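Local structure of 6-phosphofructokinase subunit beta (Saccharomyces cerevisiae, 3O8O) at residues G17-V22 with R63-E68; Y298-A303 with L581-Q586; T184-S189 with G244-I249. The protein catalyses the ATP-dependent, magnesium-requiring phosphorylation of fructose 6-phosphate to fructose 1,6-bisphosphate, the first committing step of glycolysis. All coordinates share one frame; numbering follows the deposited sequence.

Contact 1 (G17-V22 with R63-E68); sequences GMNSNV and RGWSAE
The first turn of the helix that starts at M18 lies against the loop around W65 and S66, with the CA atoms of S20 and S66 4.3 Å apart and those of N19 and W65 5.6 Å apart. N19 carries most of the polar contact. Its CG stands anti to the carbonyl carbon (chi1 -78°), and the amide group reaches the far end of the loop segment, where ND2 donates a nearly straight hydrogen bond (171°) to E68 O over 2.7 Å. The acceptor lies in the amide plane of N19, whereas the donor sits above the carbonyl plane of E68. ND2 has a further, weak bond to G69 O, and OD1 accepts from the backbone N of N72, so both ends of the amide are engaged and its rotation is fixed. An alanine at N19 would probably leave E68 O and the N-H of N72 without these mates and let the loop drift from the helix. The helix, with G17 at its N-cap position, is the connection between the neighbouring parallel strands 5-11 and 35-39, a beta-alpha-beta unit of the N-terminal catalytic domain; the loop follows strand 54-57 at the end of the same sheet. On one flank the indole of W65 receives V22, whose CG1 approaches CZ3 at 3.5 Å, obliquely to the ring. N19 OD1 meets the same six-membered part of the indole, 3.7 Å from CE3, its amide plane turned 69° from that of the ring. On the other flank, S20 OG and S66 OG share a hydrogen bond of 3.0 Å, in which either hydroxyl may be the donor. S20 also rests on R300, A303 and T304 of helix 297-316.

Contact 2 (Y298-A303 with L581-Q586); sequences YDRILA and LAVGAQ
The guanidinium of R300 meets A582 O at its edge: the oxygen lies near the guanidinium plane and accepts a hydrogen bond from NH1 over 3.3 Å, with an N-H...O angle of 165°. The donor is tilted 33° from the carbonyl plane of A582. V583 CG1 lies 4.2 Å from R300 NH1. The chain of R300 is extended from CG to NE and brings CD to 3.1 Å from A582 O. Other bonds hold the rest of the head group: NE donates to A295 O, while NH2 pairs with D549 in a salt bridge and bonds T294 OG1. Next to this polar part lies a small apolar patch. CG2 of I301, anti to its backbone N, touches L581 CD2 at 3.8 Å, and CG1 of the same residue approaches A582 CB at 4.0 Å. The contact joins helix 297-316 of the catalytic domain to the last turn of helix 574-583 in the regulatory domain, which ends as G584 adopts positive phi. L541 and M545 of helix 537-558 pack beside it, on I301 and on R300 and V583 respectively. The cation thus addresses a carbonyl at the C-terminal end of a helix, where the backbone dipoles would favour a positive charge, and with D549 also in the regulatory domain, R300 ties the two halves of the chain together by charge as well as by packing.

Contact 3 (T184-S189 with G244-I249); sequences TANSHS and GKRTTI
In the catalytic domain, the C-terminal end of helix 167-187 and the turn leading to strand 191-196 pack against the loop that enters strand 248-253, its parallel neighbour in a four-stranded sheet. R246 and S189 come closest here, their CA atoms 4.4 Å apart. The chain of R246 bends at chi3 (48°), which turns NE toward the helix end, where it gives a weak hydrogen bond to N186 O (2.9 Å, 124°). S187 O lies at the guanidinium edge near its plane, 3.2 Å from NH2, while S189 OG sits over one face, 3.1 Å from CZ. The amide of N186, with CG anti to its backbone N, runs across the arginine chain at about a right angle, its plane 26° from that of the guanidinium. Deeper in, the methyl of T247 packs on the last helical turn, CG2 lying 3.4 Å from A185 CB, while its OG1 bonds E182. R241 bonds S189 O through NH2 and R246 O through NH1, so one guanidinium serves two carbonyl oxygens. Beyond the two segments, NH1 of R246 pairs with an acidic side chain of another protein chain. The positive charge of R246 thus meets N186 O at the helix end through a weak bond and that acid through a salt bridge, and would probably be stabilised chiefly by the latter.

Contacts 1 and 2 adjoin, their centres 8 Å apart, and share R300: its CD lies 3.0 Å from S66 O of contact 1, while its guanidinium serves contact 2. Helix 297-316 is thereby flanked by the loop at 63-68 of its own domain and by helix 574-583 of the regulatory domain. Contact 3 stands apart, its centre 39 Å and 38 Å from those of contacts 1 and 2, with about 21 Å between its nearest atoms and contact 2. Its S187 side chain is about 9 Å from a bound fructose 6-phosphate, not touching it, whereas the side chain of I301 in contact 2 is about 11 Å from that of N526 in the activator site.

Contact 1 (G17-V22 with R63-E68)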
loop_
_atom_site.group_PDB
_atom_site.type_symbol
_atom_site.label_atom_id
_atom_site.label_comp_id
_atom_site.label_asym_id
_atom_site.label_seq_id
_atom_site.Cartn_x
_atom_site.Cartn_y
_atom_site.Cartn_z
ATOM N N GLY B 17 5.543 34.278 -23.609
ATOM C CA GLY B 17 5.353 33.145 -24.490
ATOM C C GLY B 17 6.286 33.146 -25.672
ATOM O O GLY B 17 6.344 32.174 -26.413
ATOM N N MET B 18 7.019 34.235 -25.873
ATOM C CA MET B 18 7.944 34.278 -26.993
ATOM C C MET B 18 9.025 33.229 -26.787
ATOM O O MET B 18 9.437 32.561 -27.741
ATOM C CB MET B 18 8.568 35.664 -27.130
ATOM C CG MET B 18 7.548 36.736 -27.433
ATOM S SD MET B 18 8.247 38.327 -27.921
ATOM C CE MET B 18 7.426 38.548 -29.445
ATOM N N ASN B 19 9.473 33.076 -25.539
ATOM C CA ASN B 19 10.501 32.094 -25.209
ATOM C C ASN B 19 10.032 30.683 -25.533
ATOM O O ASN B 19 10.813 29.867 -26.014
ATOM C CB ASN B 19 10.866 32.167 -23.737
ATOM C CG ASN B 19 11.782 33.322 -23.418
ATOM O OD1 ASN B 19 12.691 33.618 -24.180
ATOM N ND2 ASN B 19 11.565 33.962 -22.271
ATOM N N SER B 20 8.766 30.386 -25.260
ATOM C CA SER B 20 8.254 29.073 -25.589
ATOM C C SER B 20 8.291 28.956 -27.095
ATOM O O SER B 20 8.559 27.870 -27.625
ATOM C CB SER B 20 6.824 28.891 -25.096
ATOM O OG SER B 20 6.788 28.950 -23.689
ATOM N N ASN B 21 8.039 30.074 -27.785
ATOM C CA ASN B 21 8.050 30.093 -29.253
ATOM C C ASN B 21 9.476 29.833 -29.754
ATOM O O ASN B 21 9.740 28.912 -30.535
ATOM C CB ASN B 21 7.528 31.439 -29.791
ATOM C CG ASN B 21 7.065 31.346 -31.243
ATOM O OD1 ASN B 21 6.205 30.522 -31.573
ATOM N ND2 ASN B 21 7.629 32.182 -32.113
ATOM N N VAL B 22 10.404 30.647 -29.295
ATOM C CA VAL B 22 11.778 30.459 -29.689
ATOM C C VAL B 22 12.183 29.001 -29.433
ATOM O O VAL B 22 12.696 28.321 -30.315
ATOM C CB VAL B 22 12.696 31.410 -28.898
ATOM C CG1 VAL B 22 14.136 31.078 -29.127
ATOM C CG2 VAL B 22 12.444 32.820 -29.325
ATOM N N ARG B 63 16.945 25.134 -23.198
ATOM C CA ARG B 63 16.538 24.320 -22.067
ATOM C C ARG B 63 15.902 25.186 -20.988
ATOM O O ARG B 63 16.449 26.205 -20.601
ATOM C CB ARG B 63 17.759 23.541 -21.558
ATOM C CG ARG B 63 17.973 23.504 -20.069
ATOM C CD ARG B 63 19.311 22.816 -19.719
ATOM N NE ARG B 63 20.449 23.504 -20.312
ATOM C CZ ARG B 63 21.562 23.852 -19.659
ATOM N NH1 ARG B 63 21.723 23.584 -18.364
ATOM N NH2 ARG B 63 22.527 24.495 -20.307
ATOM N N GLY B 64 14.705 24.794 -20.557
ATOM C CA GLY B 64 13.987 25.520 -19.523
ATOM C C GLY B 64 13.315 26.823 -19.930
ATOM O O GLY B 64 12.683 27.502 -19.117
ATOM N N TRP B 65 13.432 27.181 -21.193
ATOM C CA TRP B 65 12.853 28.424 -21.664
ATOM C C TRP B 65 11.349 28.601 -21.554
ATOM O O TRP B 65 10.874 29.711 -21.317
ATOM C CB TRP B 65 13.290 28.645 -23.094
ATOM C CG TRP B 65 14.668 29.115 -23.134
ATOM C CD1 TRP B 65 15.662 28.789 -22.267
ATOM C CD2 TRP B 65 15.235 30.011 -24.088
ATOM N NE1 TRP B 65 16.820 29.429 -22.617
ATOM C CE2 TRP B 65 16.587 30.186 -23.736
ATOM C CE3 TRP B 65 14.731 30.684 -25.205
ATOM C CZ2 TRP B 65 17.447 31.010 -24.464
ATOM C CZ3 TRP B 65 15.572 31.496 -25.919
ATOM C CH2 TRP B 65 16.921 31.658 -25.549
ATOM N N SER B 66 10.601 27.521 -21.725
ATOM C CA SER B 66 9.151 27.589 -21.657
ATOM C C SER B 66 8.656 28.234 -20.360
ATOM O O SER B 66 7.494 28.621 -20.251
ATOM C CB SER B 66 8.566 26.189 -21.785
ATOM O OG SER B 66 7.471 26.200 -22.678
ATOM N N ALA B 67 9.538 28.365 -19.378
ATOM C CA ALA B 67 9.140 28.944 -18.107
ATOM C C ALA B 67 9.779 30.300 -17.787
ATOM O O ALA B 67 9.889 30.678 -16.627
ATOM C CB ALA B 67 9.433 27.964 -16.995
ATOM N N GLU B 68 10.174 31.048 -18.808
ATOM C CA GLU B 68 10.781 32.340 -18.577
ATOM C C GLU B 68 10.085 33.467 -19.334
ATOM O O GLU B 68 9.690 33.306 -20.490
ATOM C CB GLU B 68 12.230 32.270 -18.987
ATOM C CG GLU B 68 12.968 31.237 -18.228
ATOM C CD GLU B 68 14.431 31.257 -18.523
ATOM O OE1 GLU B 68 14.994 32.359 -18.671
ATOM O OE2 GLU B 68 15.025 30.168 -18.586
#

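Contact 2 (Y298-A303 with L581-Q586)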
loop_
_atom_site.group_PDB
_atom_site.type_symbol
_atom_site.label_atom_id
_atom_site.label_comp_id
_atom_site.label_asym_id
_atom_site.label_seq_id
_atom_site.Cartn_x
_atom_site.Cartn_y
_atom_site.Cartn_z
ATOM N N TYR B 298 -1.799 28.238 -21.400
ATOM C CA TYR B 298 -2.339 28.371 -22.739
ATOM C C TYR B 298 -1.285 28.982 -23.666
ATOM O O TYR B 298 -1.029 28.459 -24.750
ATOM C CB TYR B 298 -3.597 29.236 -22.727
ATOM C CG TYR B 298 -4.258 29.353 -24.082
ATOM C CD1 TYR B 298 -5.071 28.331 -24.565
ATOM C CD2 TYR B 298 -4.030 30.467 -24.907
ATOM C CE1 TYR B 298 -5.647 28.402 -25.842
ATOM C CE2 TYR B 298 -4.603 30.547 -26.200
ATOM C CZ TYR B 298 -5.409 29.502 -26.660
ATOM O OH TYR B 298 -5.954 29.504 -27.926
ATOM N N ASP B 299 -0.653 30.071 -23.245
ATOM C CA ASP B 299 0.348 30.685 -24.101
ATOM C C ASP B 299 1.514 29.763 -24.367
ATOM O O ASP B 299 1.919 29.605 -25.513
ATOM C CB ASP B 299 0.847 32.015 -23.534
ATOM C CG ASP B 299 -0.086 33.166 -23.862
ATOM O OD1 ASP B 299 -0.669 33.193 -24.968
ATOM O OD2 ASP B 299 -0.234 34.056 -23.009
ATOM N N ARG B 300 2.063 29.140 -23.335
ATOM C CA ARG B 300 3.167 28.230 -23.584
ATOM C C ARG B 300 2.755 27.223 -24.657
ATOM O O ARG B 300 3.415 27.110 -25.690
ATOM C CB ARG B 300 3.557 27.480 -22.318
ATOM C CG ARG B 300 4.110 28.347 -21.243
ATOM C CD ARG B 300 4.666 27.515 -20.115
ATOM N NE ARG B 300 4.780 28.320 -18.904
ATOM C CZ ARG B 300 5.446 27.959 -17.814
ATOM N NH1 ARG B 300 6.079 26.794 -17.759
ATOM N NH2 ARG B 300 5.477 28.775 -16.780
ATOM N N ILE B 301 1.655 26.510 -24.418
ATOM C CA ILE B 301 1.172 25.501 -25.351
ATOM C C ILE B 301 0.883 26.052 -26.742
ATOM O O ILE B 301 1.142 25.398 -27.759
ATOM C CB ILE B 301 -0.082 24.815 -24.800
ATOM C CG1 ILE B 301 0.244 24.217 -23.428
ATOM C CG2 ILE B 301 -0.540 23.708 -25.758
ATOM C CD1 ILE B 301 -0.958 23.667 -22.661
ATOM N N LEU B 302 0.351 27.262 -26.793
ATOM C CA LEU B 302 0.047 27.863 -28.081
ATOM C C LEU B 302 1.339 28.175 -28.815
ATOM O O LEU B 302 1.539 27.770 -29.949
ATOM C CB LEU B 302 -0.758 29.157 -27.907
ATOM C CG LEU B 302 -0.968 29.950 -29.202
ATOM C CD1 LEU B 302 -1.700 29.093 -30.231
ATOM C CD2 LEU B 302 -1.746 31.189 -28.898
ATOM N N ALA B 303 2.221 28.901 -28.155
ATOM C CA ALA B 303 3.491 29.270 -28.753
ATOM C C ALA B 303 4.349 28.054 -29.093
ATOM O O ALA B 303 5.153 28.091 -30.016
ATOM C CB ALA B 303 4.240 30.195 -27.816
ATOM N N LEU B 581 3.672 19.040 -21.913
ATOM C CA LEU B 581 4.081 19.881 -23.021
ATOM C C LEU B 581 4.451 21.277 -22.543
ATOM O O LEU B 581 5.428 21.849 -23.019
ATOM C CB LEU B 581 2.969 19.976 -24.061
ATOM C CG LEU B 581 3.310 20.655 -25.388
ATOM C CD1 LEU B 581 4.136 19.707 -26.199
ATOM C CD2 LEU B 581 2.055 20.993 -26.157
ATOM N N ALA B 582 3.685 21.810 -21.590
ATOM C CA ALA B 582 3.901 23.153 -21.070
ATOM C C ALA B 582 5.130 23.371 -20.199
ATOM O O ALA B 582 5.581 24.509 -20.026
ATOM C CB ALA B 582 2.698 23.586 -20.328
ATOM N N VAL B 583 5.667 22.307 -19.622
ATOM C CA VAL B 583 6.855 22.475 -18.793
ATOM C C VAL B 583 8.021 21.746 -19.410
ATOM O O VAL B 583 9.102 21.711 -18.843
ATOM C CB VAL B 583 6.663 21.931 -17.374
ATOM C CG1 VAL B 583 5.615 22.743 -16.657
ATOM C CG2 VAL B 583 6.264 20.453 -17.421
ATOM N N GLY B 584 7.802 21.160 -20.577
ATOM C CA GLY B 584 8.874 20.434 -21.226
ATOM C C GLY B 584 9.249 19.162 -20.495
ATOM O O GLY B 584 10.412 18.816 -20.421
ATOM N N ALA B 585 8.268 18.454 -19.954
ATOM C CA ALA B 585 8.562 17.226 -19.228
ATOM C C ALA B 585 9.274 16.273 -20.174
ATOM O O ALA B 585 8.937 16.169 -21.344
ATOM C CB ALA B 585 7.273 16.589 -18.700
ATOM N N GLN B 586 10.264 15.583 -19.647
ATOM C CA GLN B 586 11.035 14.659 -20.430
ATOM C C GLN B 586 10.166 13.460 -20.736
ATOM O O GLN B 586 10.021 13.045 -21.889
ATOM C CB GLN B 586 12.272 14.253 -19.639
ATOM C CG GLN B 586 13.195 13.308 -20.367
ATOM C CD GLN B 586 13.679 13.869 -21.685
ATOM O OE1 GLN B 586 12.963 13.854 -22.695
ATOM N NE2 GLN B 586 14.908 14.374 -21.684
#

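Contact 3 (T184-S189 with G244-I249)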
loop_
_atom_site.group_PDB
_atom_site.type_symbol
_atom_site.label_atom_id
_atom_site.label_comp_id
_atom_site.label_asym_id
_atom_site.label_seq_id
_atom_site.Cartn_x
_atom_site.Cartn_y
_atom_site.Cartn_z
ATOM N N THR B 184 -8.939 45.855 -1.214
ATOM C CA THR B 184 -8.816 47.072 -0.438
ATOM C C THR B 184 -10.036 47.943 -0.779
ATOM O O THR B 184 -10.562 48.679 0.071
ATOM C CB THR B 184 -7.514 47.769 -0.755
ATOM O OG1 THR B 184 -7.406 48.969 0.030
ATOM C CG2 THR B 184 -7.427 48.022 -2.259
ATOM N N ALA B 185 -10.507 47.811 -2.018
ATOM C CA ALA B 185 -11.683 48.548 -2.466
ATOM C C ALA B 185 -12.864 48.165 -1.600
ATOM O O ALA B 185 -13.627 49.009 -1.179
ATOM C CB ALA B 185 -12.000 48.226 -3.908
ATOM N N ASN B 186 -13.019 46.878 -1.346
ATOM C CA ASN B 186 -14.113 46.378 -0.516
ATOM C C ASN B 186 -14.020 46.863 0.940
ATOM O O ASN B 186 -15.027 46.986 1.624
ATOM C CB ASN B 186 -14.098 44.857 -0.537
ATOM C CG ASN B 186 -15.300 44.257 0.136
ATOM O OD1 ASN B 186 -16.288 43.938 -0.519
ATOM N ND2 ASN B 186 -15.230 44.106 1.454
ATOM N N SER B 187 -12.807 47.118 1.414
ATOM C CA SER B 187 -12.623 47.577 2.777
ATOM C C SER B 187 -13.215 48.958 2.939
ATOM O O SER B 187 -13.847 49.240 3.944
ATOM C CB SER B 187 -11.128 47.633 3.151
ATOM O OG SER B 187 -10.586 46.349 3.397
ATOM N N HIS B 188 -12.990 49.816 1.948
ATOM C CA HIS B 188 -13.473 51.192 1.983
ATOM C C HIS B 188 -14.687 51.450 1.080
ATOM O O HIS B 188 -15.058 52.597 0.843
ATOM C CB HIS B 188 -12.340 52.114 1.572
ATOM C CG HIS B 188 -11.166 52.069 2.491
ATOM N ND1 HIS B 188 -10.538 50.898 2.841
ATOM C CD2 HIS B 188 -10.472 53.061 3.097
ATOM C CE1 HIS B 188 -9.504 51.167 3.620
ATOM N NE2 HIS B 188 -9.441 52.473 3.791
ATOM N N SER B 189 -15.308 50.377 0.596
ATOM C CA SER B 189 -16.446 50.467 -0.323
ATOM C C SER B 189 -16.192 51.545 -1.369
ATOM O O SER B 189 -17.068 52.351 -1.665
ATOM C CB SER B 189 -17.715 50.769 0.443
ATOM O OG SER B 189 -17.997 49.716 1.342
ATOM N N GLY B 244 -26.233 46.916 -2.721
ATOM C CA GLY B 244 -25.318 46.142 -1.901
ATOM C C GLY B 244 -23.837 46.161 -2.244
ATOM O O GLY B 244 -22.995 46.365 -1.353
ATOM N N LYS B 245 -23.507 45.940 -3.519
ATOM C CA LYS B 245 -22.119 45.923 -3.927
ATOM C C LYS B 245 -21.328 47.078 -3.306
ATOM O O LYS B 245 -21.597 48.227 -3.604
ATOM C CB LYS B 245 -22.038 45.967 -5.442
ATOM C CG LYS B 245 -20.626 45.719 -5.978
ATOM C CD LYS B 245 -20.685 45.310 -7.433
ATOM C CE LYS B 245 -19.337 45.420 -8.088
ATOM N NZ LYS B 245 -19.503 45.259 -9.562
ATOM N N ARG B 246 -20.366 46.759 -2.435
ATOM C CA ARG B 246 -19.543 47.754 -1.753
ATOM C C ARG B 246 -18.483 48.387 -2.629
ATOM O O ARG B 246 -17.981 49.474 -2.334
ATOM C CB ARG B 246 -18.811 47.121 -0.585
ATOM C CG ARG B 246 -19.696 46.513 0.478
ATOM C CD ARG B 246 -18.842 45.962 1.644
ATOM N NE ARG B 246 -17.845 46.913 2.105
ATOM C CZ ARG B 246 -17.770 47.342 3.348
ATOM N NH1 ARG B 246 -18.632 46.898 4.231
ATOM N NH2 ARG B 246 -16.836 48.212 3.703
ATOM N N THR B 247 -18.130 47.693 -3.700
ATOM C CA THR B 247 -17.080 48.152 -4.594
ATOM C C THR B 247 -17.571 48.500 -5.981
ATOM O O THR B 247 -18.600 48.001 -6.436
ATOM C CB THR B 247 -15.985 47.056 -4.777
ATOM O OG1 THR B 247 -16.618 45.796 -5.086
ATOM C CG2 THR B 247 -15.105 46.924 -3.519
ATOM N N THR B 248 -16.801 49.351 -6.653
ATOM C CA THR B 248 -17.093 49.760 -8.024
ATOM C C THR B 248 -15.774 49.727 -8.821
ATOM O O THR B 248 -14.819 50.471 -8.569
ATOM C CB THR B 248 -17.784 51.155 -8.067
ATOM O OG1 THR B 248 -19.116 51.027 -7.553
ATOM C CG2 THR B 248 -17.870 51.684 -9.485
ATOM N N ILE B 249 -15.741 48.807 -9.773
ATOM C CA ILE B 249 -14.577 48.578 -10.608
ATOM C C ILE B 249 -15.004 48.811 -12.037
ATOM O O ILE B 249 -15.859 48.084 -12.572
ATOM C CB ILE B 249 -14.047 47.085 -10.466
ATOM C CG1 ILE B 249 -13.669 46.795 -9.016
ATOM C CG2 ILE B 249 -12.791 46.862 -11.335
ATOM C CD1 ILE B 249 -12.590 47.705 -8.512
#